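Local coordinates for chitin elicitor-binding protein (PDB 5JCD) that binds chitin oligosaccharides from fungal cell walls at the rice cell surface and takes part in passing on the signal for defence responses, at residues G28-V31 with A32-T36. Numbering follows the deposited sequence.
Sequences GNLV and ARFNT
Leu30 and Phe34, one turn apart on the buried side of helix 27-34, extend alongside each other from the same face, and CD2 of Leu30 packs against CE2 of Phe34 at 4.1 Å. The helix belongs to the N-terminal part of the LysM-containing ectodomain. Both side chains have CG opposite the carbonyl carbon (chi1 -74° and -79°), which sends them together toward Tyr19 on strand 12-20; there the Phe34 ring meets the tyrosine edge-to-face. Leu30 O, which accepts the Phe34 N-H, also lies in the plane of the Phe34 ring at its edge, 3.5 Å from CD2 of Phe34. The same Leu30 methyl sits over the rim of one face of the Arg33 guanidinium, 4.2 Å from NH1. NH1 makes a weak hydrogen bond to Tyr19 OH, and the arginine side chain lies about 4 Å from that of Pro22, a chitin-binding residue. Val31 turns to another neighbour, packing on Leu39 and Leu42 of helix 39-45.

Four successive i to i+4 backbone hydrogen bonds hold the stretch, from Ala32 N to Gly28 O at 3.1 Å through to Asn35 N to Val31 O at 2.7 Å. Asn35, the first residue to leave helical geometry, has positive phi, and its N-H meets Val31 O at only 135°, from above the carbonyl plane.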
loop_
_atom_site.group_PDB
_atom_site.type_symbol
_atom_site.label_atom_id
_atom_site.label_comp_id
_atom_site.label_asym_id
_atom_site.label_seq_id
_atom_site.Cartn_x
_atom_site.Cartn_y
_atom_site.Cartn_z
ATOM N N GLY A 28 16.624 -6.410 -0.009
ATOM C CA GLY A 28 17.443 -5.325 -0.543
ATOM C C GLY A 28 16.844 -4.670 -1.772
ATOM O O GLY A 28 16.848 -3.444 -1.898
ATOM N N ASN A 29 16.332 -5.485 -2.695
ATOM C CA ASN A 29 15.672 -4.954 -3.886
ATOM C C ASN A 29 14.382 -4.189 -3.604
ATOM O O ASN A 29 14.071 -3.187 -4.262
ATOM C CB ASN A 29 15.367 -6.065 -4.872
ATOM C CG ASN A 29 16.558 -6.453 -5.671
ATOM O OD1 ASN A 29 16.908 -7.626 -5.758
ATOM N ND2 ASN A 29 17.206 -5.467 -6.266
ATOM N N LEU A 30 13.619 -4.693 -2.645
ATOM C CA LEU A 30 12.380 -4.056 -2.239
ATOM C C LEU A 30 12.711 -2.691 -1.651
ATOM O O LEU A 30 12.084 -1.689 -1.990
ATOM C CB LEU A 30 11.638 -4.950 -1.228
ATOM C CG LEU A 30 10.980 -6.185 -1.847
ATOM C CD1 LEU A 30 10.365 -7.125 -0.806
ATOM C CD2 LEU A 30 9.915 -5.703 -2.794
ATOM N N VAL A 31 13.728 -2.657 -0.795
ATOM C CA VAL A 31 14.208 -1.402 -0.221
ATOM C C VAL A 31 14.526 -0.416 -1.329
ATOM O O VAL A 31 14.219 0.769 -1.219
ATOM C CB VAL A 31 15.456 -1.602 0.650
ATOM C CG1 VAL A 31 16.045 -0.252 1.059
ATOM C CG2 VAL A 31 15.123 -2.445 1.863
ATOM N N ALA A 32 15.147 -0.928 -2.390
ATOM C CA ALA A 32 15.495 -0.122 -3.554
ATOM C C ALA A 32 14.297 0.312 -4.413
ATOM O O ALA A 32 14.164 1.492 -4.736
ATOM C CB ALA A 32 16.522 -0.859 -4.415
ATOM N N ARG A 33 13.423 -0.622 -4.775
ATOM C CA ARG A 33 12.274 -0.282 -5.616
ATOM C C ARG A 33 11.372 0.715 -4.891
ATOM O O ARG A 33 10.820 1.638 -5.485
ATOM C CB ARG A 33 11.453 -1.536 -5.962
ATOM C CG ARG A 33 10.078 -1.268 -6.643
ATOM C CD ARG A 33 9.300 -2.581 -6.883
ATOM N NE ARG A 33 10.225 -3.663 -7.198
ATOM C CZ ARG A 33 9.932 -4.956 -7.144
ATOM N NH1 ARG A 33 8.721 -5.366 -6.782
ATOM N NH2 ARG A 33 10.869 -5.846 -7.440
ATOM N N PHE A 34 11.242 0.530 -3.590
ATOM C CA PHE A 34 10.324 1.349 -2.831
ATOM C C PHE A 34 10.981 2.608 -2.290
ATOM O O PHE A 34 10.469 3.709 -2.511
ATOM C CB PHE A 34 9.608 0.505 -1.760
ATOM C CG PHE A 34 8.478 -0.306 -2.322
ATOM C CD1 PHE A 34 7.196 0.228 -2.404
ATOM C CD2 PHE A 34 8.705 -1.577 -2.830
ATOM C CE1 PHE A 34 6.145 -0.508 -2.954
ATOM C CE2 PHE A 34 7.660 -2.314 -3.400
ATOM C CZ PHE A 34 6.379 -1.774 -3.464
ATOM N N ASN A 35 12.141 2.440 -1.653
ATOM C CA ASN A 35 12.911 3.555 -1.099
ATOM C C ASN A 35 12.073 4.399 -0.132
ATOM O O ASN A 35 12.189 5.619 -0.089
ATOM C CB ASN A 35 13.510 4.419 -2.216
ATOM C CG ASN A 35 14.718 5.215 -1.747
ATOM O OD1 ASN A 35 15.431 4.788 -0.832
ATOM N ND2 ASN A 35 14.969 6.360 -2.386
ATOM N N THR A 36 11.225 3.733 0.637
ATOM C CA THR A 36 10.306 4.420 1.535
ATOM C C THR A 36 10.676 4.201 2.987
ATOM O O THR A 36 10.126 4.822 3.892
ATOM C CB THR A 36 8.887 3.884 1.354
ATOM O OG1 THR A 36 8.875 2.467 1.593
ATOM C CG2 THR A 36 8.396 4.176 -0.042
#